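Local coordinates for uncharacterized protein (Thermus thermophilus HB8, PDB 6SCE) that acts as a DNA nuclease of Type III CRISPR defence, switched on by cyclic oligoadenylate, which it probably senses through CARF domains, at residues Ala3-Leu7 with Gly20-Val24; Ala105-Leu109 with Ala121-Pro126; Pro314-Leu320 with Val341-Ser346; Trp331-Phe336 with Asp427-Gly433. All coordinates share one frame; numbering follows the deposited sequence.

Contacts 1 and 2 share the seven-stranded sheet that opens the chain; contacts 3 and 4 cluster round a second seven-stranded sheet with the same strand order, consistent with two CARF domains. Contacts 1, 2 and 3 follow one another along the sequence, whereas contacts 3 and 4 interleave, because helix 326-338 lies between strands 316-321 and 342-347. The centres of contacts 1 and 2 are about 12 Å apart and those of 3 and 4 about 13 Å, and each pair touches. Contacts 2 and 3 lie about 30 Å apart, centre to centre. Contact 4 packs helix 326-338, flanking the second sheet, against helix 425-432, which leads into a further domain, probably the nuclease.

Contact 1. Residues Ala3-Leu7 with Gly20-Val24; sequences APVYL and GLKVV
The hydroxyl of Tyr6 reaches the first turn of segment 20-24, with OH 3.3 Å from Gly20 CA, and two hydrogen bonds grip it from outside the two segments: it donates to Ala17 O and receives Asn84 ND2. This is a strand-to-helix contact inside a beta-alpha-beta unit (strand 5-10, helix 15-28, strand 33-38) of the Rossmann-like sheet expected of a CARF domain. The short axes of strand 5-7 and helix 20-24 come within 9.7 Å and run nearly antiparallel at 152°, as expected where the chain turns back from a strand into the helix that covers it. Tyr6 OH also lies 3.3 Å from Leu21 N, but the angle there is too poor for a hydrogen bond, so the grip comes from Ala17 and Asn84, and the rest of the contact is apolar.

With CG placed trans to the backbone N (chi1 -175°), the phenol extends from the strand beneath the helix. Leu21 CA sits over one ring face, off centre toward the rim, and Leu21 CB is 3.8 Å from Tyr6 CE2. Val24 comes in obliquely from the same side of the ring plane, with CG2 3.9 Å from Tyr6 CD1. Gly20, which has no side chain, lets the hydroxyl end come close to the helix backbone. Phe108 of strand 105-111 touches both Tyr6 and Val24, and Trp82 of strand 81-84 backs Pro4 and Val24. Beyond the tyrosine the packing is looser: Pro4 CG lies 4.5 Å from Val24 CG1.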
# COMPACT_ATOMS: atom_id res chain seq x y z
N ALA A 3 16.07 13.62 -34.00
CA ALA A 3 15.90 13.81 -32.52
C ALA A 3 15.35 12.52 -31.89
O ALA A 3 14.57 11.80 -32.52
CB ALA A 3 14.98 14.98 -32.21
N PRO A 4 15.73 12.23 -30.64
CA PRO A 4 15.28 10.98 -30.00
C PRO A 4 13.79 10.99 -29.64
O PRO A 4 13.17 12.06 -29.53
CB PRO A 4 16.15 10.92 -28.76
CG PRO A 4 16.29 12.36 -28.40
CD PRO A 4 16.53 13.04 -29.72
N VAL A 5 13.22 9.79 -29.44
CA VAL A 5 11.83 9.66 -29.06
C VAL A 5 11.81 9.09 -27.63
O VAL A 5 12.61 8.22 -27.28
CB VAL A 5 11.03 8.77 -30.03
CG1 VAL A 5 9.67 8.41 -29.49
CG2 VAL A 5 10.88 9.48 -31.39
N TYR A 6 10.94 9.65 -26.81
CA TYR A 6 10.75 9.20 -25.44
C TYR A 6 9.60 8.26 -25.41
O TYR A 6 8.49 8.65 -25.73
CB TYR A 6 10.46 10.41 -24.54
CG TYR A 6 10.36 10.14 -23.06
CD1 TYR A 6 11.26 9.33 -22.40
CD2 TYR A 6 9.37 10.75 -22.32
CE1 TYR A 6 11.17 9.12 -21.02
CE2 TYR A 6 9.28 10.56 -20.95
CZ TYR A 6 10.16 9.74 -20.31
OH TYR A 6 10.06 9.60 -18.94
N LEU A 7 9.86 7.03 -24.99
CA LEU A 7 8.83 6.00 -24.76
C LEU A 7 8.69 5.75 -23.25
O LEU A 7 9.68 5.45 -22.60
CB LEU A 7 9.24 4.68 -25.41
CG LEU A 7 9.48 4.75 -26.94
CD1 LEU A 7 9.73 3.36 -27.49
CD2 LEU A 7 8.35 5.41 -27.68
N GLY A 20 11.97 11.41 -16.09
CA GLY A 20 12.64 10.68 -17.16
C GLY A 20 12.80 11.53 -18.41
O GLY A 20 13.86 11.48 -19.05
N LEU A 21 11.80 12.36 -18.71
CA LEU A 21 11.90 13.31 -19.82
C LEU A 21 13.05 14.31 -19.59
O LEU A 21 13.85 14.55 -20.51
CB LEU A 21 10.58 14.03 -20.06
CG LEU A 21 10.57 15.00 -21.24
CD1 LEU A 21 10.99 14.38 -22.57
CD2 LEU A 21 9.22 15.68 -21.37
N LYS A 22 13.19 14.82 -18.37
CA LYS A 22 14.28 15.76 -18.05
C LYS A 22 15.62 15.08 -18.26
O LYS A 22 16.56 15.69 -18.75
CB LYS A 22 14.15 16.33 -16.63
CG LYS A 22 12.90 17.18 -16.45
CD LYS A 22 12.84 17.76 -15.03
CE LYS A 22 13.78 18.95 -14.85
NZ LYS A 22 13.95 19.28 -13.40
N VAL A 23 15.71 13.80 -17.90
CA VAL A 23 16.94 13.03 -18.10
C VAL A 23 17.28 12.93 -19.58
O VAL A 23 18.44 13.21 -20.00
CB VAL A 23 16.82 11.63 -17.49
CG1 VAL A 23 17.98 10.72 -17.89
CG2 VAL A 23 16.66 11.69 -15.99
N VAL A 24 16.30 12.57 -20.39
CA VAL A 24 16.52 12.44 -21.83
C VAL A 24 16.94 13.78 -22.45
O VAL A 24 17.92 13.87 -23.22
CB VAL A 24 15.26 11.93 -22.54
CG1 VAL A 24 15.49 11.85 -24.05
CG2 VAL A 24 14.91 10.54 -22.03

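Contact 2. Residues Ala105-Leu109 with Ala121-Pro126; sequences ARVFL and ALFLWP
Phe108 and Phe123 meet side by side because chi1 of Phe108 is 73°, which sets CG between the backbone N and carbonyl carbon, while chi1 of Phe123 is -66°. Both side chains then point the same way from one face of an antiparallel beta hairpin, strands 105-111 and 120-125. Their planes are only 28° apart, yet the ring centroids are 5.5 Å apart, so the rings are slid past each other with little overlap; the closer meeting is Phe108 CB with Phe123 CD1, at 3.6 Å.

The hairpin carries a classic beta bulge. Val107 O receives Leu124 N at 2.8 Å and, as a weak second bond, Trp125 N at 3.5 Å, so two residues of one strand stand opposite a single residue of the other. Within the bulge Val107 also pairs with Trp125 through Val107 N to Trp125 O, 2.9 Å; beyond it, Leu109 and Leu122 form a hydrogen-bonded pair, with Leu109 N to Leu122 O at 2.9 Å and the reciprocal Leu122 N to Leu109 O at 3.0 Å.

The face bearing Leu109 and Leu122 meets helix 384-393: Leu109 touches Thr384 and Leu388, and Leu122 touches Ala385. This joins the N-terminal sheet to the second domain. At the far end Trp125 NE1 donates to Arg102 O, and the indole edge at CD1 lies 3.3 Å from Ala105 O, near the ring plane.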
# COMPACT_ATOMS: atom_id res chain seq x y z
N ALA A 105 17.95 1.60 -28.87
CA ALA A 105 17.15 1.82 -27.64
C ALA A 105 18.03 1.99 -26.43
O ALA A 105 19.03 1.32 -26.29
CB ALA A 105 16.20 0.67 -27.41
N ARG A 106 17.68 2.95 -25.58
CA ARG A 106 18.31 3.09 -24.28
C ARG A 106 17.16 2.86 -23.29
O ARG A 106 16.12 3.48 -23.42
CB ARG A 106 18.92 4.46 -24.08
CG ARG A 106 20.22 4.69 -24.89
CD ARG A 106 20.84 6.06 -24.67
NE ARG A 106 22.04 6.28 -25.50
CZ ARG A 106 22.02 6.63 -26.80
NH1 ARG A 106 20.88 6.81 -27.47
NH2 ARG A 106 23.18 6.78 -27.45
N VAL A 107 17.35 1.97 -22.33
CA VAL A 107 16.28 1.60 -21.40
C VAL A 107 16.73 1.97 -20.00
O VAL A 107 17.86 1.69 -19.61
CB VAL A 107 15.98 0.10 -21.47
CG1 VAL A 107 14.82 -0.27 -20.54
CG2 VAL A 107 15.64 -0.29 -22.91
N PHE A 108 15.84 2.62 -19.25
CA PHE A 108 16.21 3.08 -17.93
C PHE A 108 15.01 3.16 -16.98
O PHE A 108 13.87 2.99 -17.40
CB PHE A 108 16.93 4.43 -18.03
CG PHE A 108 16.04 5.59 -18.36
CD1 PHE A 108 15.60 5.81 -19.65
CD2 PHE A 108 15.74 6.54 -17.39
CE1 PHE A 108 14.80 6.89 -19.96
CE2 PHE A 108 14.95 7.64 -17.69
CZ PHE A 108 14.50 7.83 -18.99
N LEU A 109 15.32 3.36 -15.72
CA LEU A 109 14.34 3.57 -14.63
C LEU A 109 14.77 4.83 -13.92
O LEU A 109 15.95 5.19 -13.97
CB LEU A 109 14.49 2.47 -13.57
CG LEU A 109 14.48 1.03 -13.97
CD1 LEU A 109 14.69 0.14 -12.77
CD2 LEU A 109 13.11 0.79 -14.61
N ALA A 121 19.07 7.59 -11.88
CA ALA A 121 18.75 6.91 -13.13
C ALA A 121 19.49 5.58 -13.15
O ALA A 121 20.71 5.54 -12.93
CB ALA A 121 19.18 7.75 -14.33
N LEU A 122 18.78 4.50 -13.41
CA LEU A 122 19.44 3.22 -13.64
C LEU A 122 19.27 2.86 -15.08
O LEU A 122 18.15 2.65 -15.54
CB LEU A 122 18.83 2.13 -12.78
CG LEU A 122 18.71 2.38 -11.28
CD1 LEU A 122 18.37 1.05 -10.64
CD2 LEU A 122 19.96 2.97 -10.67
N PHE A 123 20.37 2.88 -15.83
CA PHE A 123 20.32 2.47 -17.22
C PHE A 123 20.54 0.98 -17.25
O PHE A 123 21.42 0.46 -16.58
CB PHE A 123 21.36 3.24 -18.07
CG PHE A 123 21.06 4.69 -18.15
CD1 PHE A 123 20.22 5.18 -19.14
CD2 PHE A 123 21.53 5.56 -17.18
CE1 PHE A 123 19.89 6.52 -19.18
CE2 PHE A 123 21.20 6.90 -17.23
CZ PHE A 123 20.37 7.37 -18.22
N LEU A 124 19.67 0.30 -17.98
CA LEU A 124 19.67 -1.15 -18.06
C LEU A 124 20.20 -1.64 -19.41
O LEU A 124 20.66 -2.75 -19.50
CB LEU A 124 18.25 -1.68 -17.89
CG LEU A 124 17.52 -1.17 -16.63
CD1 LEU A 124 16.21 -1.92 -16.49
CD2 LEU A 124 18.36 -1.34 -15.40
N TRP A 125 20.14 -0.79 -20.43
CA TRP A 125 20.49 -1.17 -21.80
C TRP A 125 20.83 0.10 -22.59
O TRP A 125 20.15 1.11 -22.42
CB TRP A 125 19.29 -1.86 -22.43
CG TRP A 125 19.58 -2.36 -23.80
CD1 TRP A 125 19.30 -1.74 -24.98
CD2 TRP A 125 20.23 -3.57 -24.12
NE1 TRP A 125 19.73 -2.51 -26.03
CE2 TRP A 125 20.32 -3.64 -25.53
CE3 TRP A 125 20.76 -4.62 -23.36
CZ2 TRP A 125 20.89 -4.71 -26.19
CZ3 TRP A 125 21.35 -5.69 -24.03
CH2 TRP A 125 21.40 -5.72 -25.43
N PRO A 126 21.86 0.10 -23.45
CA PRO A 126 22.68 -1.07 -23.79
C PRO A 126 23.74 -1.40 -22.75
O PRO A 126 24.33 -2.47 -22.79
CB PRO A 126 23.33 -0.64 -25.13
CG PRO A 126 23.42 0.83 -25.05
CD PRO A 126 22.19 1.27 -24.28

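Contact 3. Residues Pro314-Leu320 with Val341-Ser346; sequences PREVYLL and VRVHRS
His344 lays its imidazole beside the Tyr318 ring and offers its NE2 edge to Glu316. NE2 donates to Glu316 OE1 at 2.7 Å and 165°, and the carboxylate oxygen lies within the ring plane, so the bond fixes the rotation of the imidazole. His344 CD2 stands over one face of Tyr318, toward the rim and 3.4 Å from CZ; the planes are 33° apart, an oblique pair. The other carboxylate oxygen, Glu316 OE2, makes a salt bridge to Arg342 NH1 (3.4 Å) and takes Gln289 N from outside, while Tyr318 OH bonds Pro286 O.

The strands are parallel neighbours in a beta-alpha-beta crossover through helix 326-338, with 342-347 outermost within the chain. The backbone bonds alternate: Val317 N to Arg342 O and His344 N to Val317 O, at 2.8 Å and 2.9 Å.

The face opposite His344 carries Val317, Leu319, Val343 and Arg345, the last salt-bridged to Glu333. Val317 CG1, between backbone N and carbonyl carbon (chi1 61°), turns toward Val341 CG1 (3.8 Å) and Val343 CG2 (3.7 Å), nearly at right angles. Val341, just ahead of strand 342-347, has CG2 3.4 Å from Pro314 O. Phe336 of helix 326-338 covers this valine cluster.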
# COMPACT_ATOMS: atom_id res chain seq x y z
N PRO A 314 5.59 -23.06 -1.02
CA PRO A 314 7.01 -23.30 -0.95
C PRO A 314 7.48 -24.03 0.31
O PRO A 314 6.85 -23.91 1.37
CB PRO A 314 7.58 -21.88 -0.93
CG PRO A 314 6.55 -21.10 -0.20
CD PRO A 314 5.26 -21.66 -0.70
N ARG A 315 8.58 -24.76 0.16
CA ARG A 315 9.30 -25.33 1.29
C ARG A 315 10.44 -24.39 1.73
O ARG A 315 10.85 -24.42 2.87
CB ARG A 315 9.83 -26.73 0.95
CG ARG A 315 8.72 -27.74 0.65
CD ARG A 315 9.25 -29.17 0.67
NE ARG A 315 8.20 -30.19 0.74
CZ ARG A 315 7.61 -30.73 -0.32
NH1 ARG A 315 7.94 -30.36 -1.54
NH2 ARG A 315 6.67 -31.66 -0.15
N GLU A 316 10.94 -23.56 0.81
CA GLU A 316 11.95 -22.54 1.12
C GLU A 316 11.55 -21.22 0.44
O GLU A 316 11.07 -21.22 -0.70
CB GLU A 316 13.35 -22.94 0.64
CG GLU A 316 13.84 -24.28 1.17
CD GLU A 316 15.35 -24.45 1.09
OE1 GLU A 316 16.11 -23.49 1.33
OE2 GLU A 316 15.77 -25.58 0.82
N VAL A 317 11.74 -20.13 1.16
CA VAL A 317 11.43 -18.82 0.66
C VAL A 317 12.66 -17.95 0.82
O VAL A 317 13.36 -18.01 1.83
CB VAL A 317 10.17 -18.23 1.31
CG1 VAL A 317 10.33 -18.06 2.81
CG2 VAL A 317 9.83 -16.89 0.67
N TYR A 318 12.94 -17.16 -0.19
CA TYR A 318 14.04 -16.22 -0.16
C TYR A 318 13.45 -14.84 -0.25
O TYR A 318 12.74 -14.57 -1.21
CB TYR A 318 14.96 -16.44 -1.35
CG TYR A 318 15.74 -17.74 -1.29
CD1 TYR A 318 15.15 -18.94 -1.63
CD2 TYR A 318 17.09 -17.75 -0.92
CE1 TYR A 318 15.87 -20.14 -1.59
CE2 TYR A 318 17.81 -18.93 -0.86
CZ TYR A 318 17.20 -20.12 -1.19
OH TYR A 318 17.92 -21.32 -1.16
N LEU A 319 13.71 -14.01 0.76
CA LEU A 319 13.10 -12.70 0.91
C LEU A 319 14.17 -11.63 0.94
O LEU A 319 15.08 -11.70 1.77
CB LEU A 319 12.27 -12.64 2.20
CG LEU A 319 11.12 -13.61 2.35
CD1 LEU A 319 10.49 -13.55 3.72
CD2 LEU A 319 10.09 -13.35 1.25
N LEU A 320 14.11 -10.66 0.02
CA LEU A 320 15.05 -9.56 -0.03
C LEU A 320 14.35 -8.24 0.13
O LEU A 320 13.31 -8.02 -0.47
CB LEU A 320 15.80 -9.55 -1.37
CG LEU A 320 16.66 -10.76 -1.70
CD1 LEU A 320 17.34 -10.61 -3.07
CD2 LEU A 320 17.69 -10.99 -0.64
N VAL A 341 8.00 -23.16 6.72
CA VAL A 341 8.80 -22.87 5.53
C VAL A 341 10.16 -22.40 5.95
O VAL A 341 10.25 -21.56 6.82
CB VAL A 341 8.13 -21.78 4.65
CG1 VAL A 341 8.96 -21.52 3.40
CG2 VAL A 341 6.73 -22.21 4.26
N ARG A 342 11.22 -22.93 5.35
CA ARG A 342 12.57 -22.42 5.62
C ARG A 342 12.76 -21.03 4.99
O ARG A 342 12.55 -20.85 3.79
CB ARG A 342 13.66 -23.34 5.10
CG ARG A 342 15.06 -22.96 5.59
CD ARG A 342 16.14 -23.85 5.01
NE ARG A 342 16.20 -25.12 5.71
CZ ARG A 342 15.77 -26.30 5.26
NH1 ARG A 342 15.25 -26.46 4.04
NH2 ARG A 342 15.89 -27.36 6.06
N VAL A 343 13.19 -20.07 5.79
CA VAL A 343 13.33 -18.68 5.33
C VAL A 343 14.79 -18.27 5.20
O VAL A 343 15.58 -18.46 6.12
CB VAL A 343 12.66 -17.71 6.29
CG1 VAL A 343 12.86 -16.28 5.81
CG2 VAL A 343 11.18 -18.04 6.41
N HIS A 344 15.14 -17.68 4.07
CA HIS A 344 16.42 -17.01 3.89
C HIS A 344 16.12 -15.56 3.54
O HIS A 344 15.23 -15.29 2.73
CB HIS A 344 17.17 -17.65 2.76
CG HIS A 344 17.23 -19.14 2.85
ND1 HIS A 344 18.05 -19.81 3.74
CD2 HIS A 344 16.59 -20.10 2.14
CE1 HIS A 344 17.90 -21.11 3.58
NE2 HIS A 344 17.03 -21.31 2.61
N ARG A 345 16.85 -14.65 4.14
CA ARG A 345 16.60 -13.24 3.97
C ARG A 345 17.91 -12.56 3.80
O ARG A 345 18.92 -13.04 4.32
CB ARG A 345 15.91 -12.66 5.19
CG ARG A 345 16.54 -13.08 6.52
CD ARG A 345 15.77 -12.49 7.69
NE ARG A 345 16.22 -11.14 7.97
CZ ARG A 345 15.74 -10.35 8.92
NH1 ARG A 345 14.73 -10.74 9.71
NH2 ARG A 345 16.25 -9.13 9.06
N SER A 346 17.91 -11.45 3.09
CA SER A 346 19.06 -10.59 3.06
C SER A 346 18.61 -9.16 2.83
O SER A 346 17.54 -8.93 2.25
CB SER A 346 20.03 -11.03 1.96
OG SER A 346 21.28 -10.36 2.10

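Contact 4. Residues Trp331-Phe336 with Asp427-Gly433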
# COMPACT_ATOMS: atom_id res chain seq x y z
N TRP A 331 8.37 -9.60 9.98
CA TRP A 331 7.03 -10.20 10.07
C TRP A 331 6.80 -11.24 8.99
O TRP A 331 6.14 -12.24 9.22
CB TRP A 331 5.94 -9.12 9.98
CG TRP A 331 6.11 -8.12 11.07
CD1 TRP A 331 6.52 -8.37 12.34
CD2 TRP A 331 5.91 -6.71 10.98
NE1 TRP A 331 6.59 -7.21 13.05
CE2 TRP A 331 6.21 -6.17 12.25
CE3 TRP A 331 5.50 -5.84 9.97
CZ2 TRP A 331 6.11 -4.82 12.52
CZ3 TRP A 331 5.40 -4.49 10.25
CH2 TRP A 331 5.70 -4.00 11.51
N ALA A 332 7.36 -11.00 7.81
CA ALA A 332 7.26 -11.99 6.72
C ALA A 332 8.02 -13.26 7.10
O ALA A 332 7.52 -14.38 6.91
CB ALA A 332 7.80 -11.43 5.42
N GLU A 333 9.23 -13.08 7.61
CA GLU A 333 10.02 -14.22 8.08
C GLU A 333 9.25 -15.03 9.14
O GLU A 333 9.19 -16.25 9.06
CB GLU A 333 11.37 -13.74 8.62
CG GLU A 333 12.28 -14.86 9.06
CD GLU A 333 13.59 -14.35 9.66
OE1 GLU A 333 13.59 -13.31 10.33
OE2 GLU A 333 14.62 -15.04 9.48
N ALA A 334 8.63 -14.34 10.10
CA ALA A 334 7.91 -15.02 11.18
C ALA A 334 6.71 -15.78 10.60
O ALA A 334 6.42 -16.92 10.98
CB ALA A 334 7.46 -14.02 12.22
N PHE A 335 6.03 -15.15 9.64
CA PHE A 335 4.91 -15.78 9.00
C PHE A 335 5.28 -17.08 8.31
O PHE A 335 4.62 -18.12 8.50
CB PHE A 335 4.23 -14.86 8.00
CG PHE A 335 3.22 -15.57 7.16
CD1 PHE A 335 1.99 -15.91 7.70
CD2 PHE A 335 3.53 -15.95 5.86
CE1 PHE A 335 1.06 -16.60 6.93
CE2 PHE A 335 2.60 -16.65 5.10
CZ PHE A 335 1.36 -16.97 5.64
N PHE A 336 6.35 -17.03 7.51
CA PHE A 336 6.77 -18.19 6.76
C PHE A 336 7.33 -19.27 7.68
O PHE A 336 7.00 -20.44 7.52
CB PHE A 336 7.74 -17.83 5.64
CG PHE A 336 7.07 -17.21 4.42
CD1 PHE A 336 6.37 -18.00 3.53
CD2 PHE A 336 7.17 -15.86 4.17
CE1 PHE A 336 5.77 -17.45 2.41
CE2 PHE A 336 6.57 -15.30 3.07
CZ PHE A 336 5.85 -16.09 2.19
N ASP A 427 -3.91 -14.95 8.82
CA ASP A 427 -2.59 -15.24 8.24
C ASP A 427 -2.09 -14.04 7.46
O ASP A 427 -0.95 -13.63 7.63
CB ASP A 427 -2.60 -16.50 7.37
CG ASP A 427 -2.75 -17.77 8.18
OD1 ASP A 427 -2.70 -17.70 9.41
OD2 ASP A 427 -2.95 -18.86 7.61
N LEU A 428 -2.95 -13.47 6.62
CA LEU A 428 -2.57 -12.26 5.94
C LEU A 428 -2.13 -11.18 6.94
O LEU A 428 -1.09 -10.52 6.76
CB LEU A 428 -3.71 -11.74 5.07
CG LEU A 428 -3.46 -10.41 4.37
CD1 LEU A 428 -2.24 -10.51 3.45
CD2 LEU A 428 -4.71 -10.07 3.58
N LEU A 429 -2.93 -10.99 8.00
CA LEU A 429 -2.62 -9.97 8.98
C LEU A 429 -1.28 -10.22 9.71
O LEU A 429 -0.55 -9.26 9.99
CB LEU A 429 -3.77 -9.85 10.00
CG LEU A 429 -4.99 -9.05 9.55
CD1 LEU A 429 -6.18 -9.37 10.45
CD2 LEU A 429 -4.73 -7.56 9.54
N ALA A 430 -0.97 -11.48 10.01
CA ALA A 430 0.32 -11.85 10.57
C ALA A 430 1.44 -11.42 9.62
O ALA A 430 2.42 -10.77 10.01
CB ALA A 430 0.36 -13.34 10.82
N LEU A 431 1.27 -11.73 8.34
CA LEU A 431 2.29 -11.40 7.35
C LEU A 431 2.52 -9.91 7.32
O LEU A 431 3.64 -9.43 7.14
CB LEU A 431 1.88 -11.93 5.97
CG LEU A 431 2.81 -11.63 4.81
CD1 LEU A 431 4.11 -12.38 5.00
CD2 LEU A 431 2.10 -12.07 3.53
N ARG A 432 1.44 -9.17 7.51
CA ARG A 432 1.48 -7.74 7.54
C ARG A 432 2.07 -7.15 8.80
O ARG A 432 2.44 -6.00 8.79
CB ARG A 432 0.06 -7.20 7.43
CG ARG A 432 -0.10 -5.69 7.50
CD ARG A 432 0.67 -4.99 6.39
NE ARG A 432 0.49 -3.56 6.51
CZ ARG A 432 1.09 -2.81 7.43
NH1 ARG A 432 1.97 -3.33 8.30
NH2 ARG A 432 0.83 -1.52 7.47
N GLY A 433 2.17 -7.91 9.87
CA GLY A 433 2.69 -7.39 11.13
C GLY A 433 1.70 -7.28 12.28
O GLY A 433 1.93 -6.52 13.23
O HOH W 1 4.32 -12.43 11.12
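Helix 425-432 ends in a Schellman motif at Gly433 and packs that end against helix 326-338, which flanks the second sheet, probably that of a CARF domain; the two short helix axes approach to 8.0 Å at 140°. In the Trp331 conformer described, Gly433 CA sits over the indole face in a CH-pi contact, 3.7 Å from the centroid of the five-membered ring and 30° off its normal. Trp331 CE3 also lies 3.3 Å from Arg432 O, met obliquely.

Leu431 makes the main side-chain contact of helix 425-432. Its CD1 reaches 3.6 Å from Ala332 CA and 3.7 Å from Phe335 CD2, while Leu431 CB stands over one face of the Phe335 ring, toward its rim. Trans to the backbone N (chi1 170°), that ring projects between the helices to where CE1 meets Asp427 CB at 3.7 Å, crossing the carboxylate side chain at about a right angle. Asp427 itself uses OD2 for a salt bridge to Lys339, and Tyr309 packs edge-to-face with Phe335.

One water spans the helices, donating to Trp331 O at 2.6 Å and to Ala430 O at 2.8 Å; Ala430 O additionally receives Gly433 N of the capping turn. The chemistry is therefore largely apolar, with the water supplying the polar link between two carbonyls that could not bond each other, while Arg432 O is buried beside the indole, with no polar partner in the model.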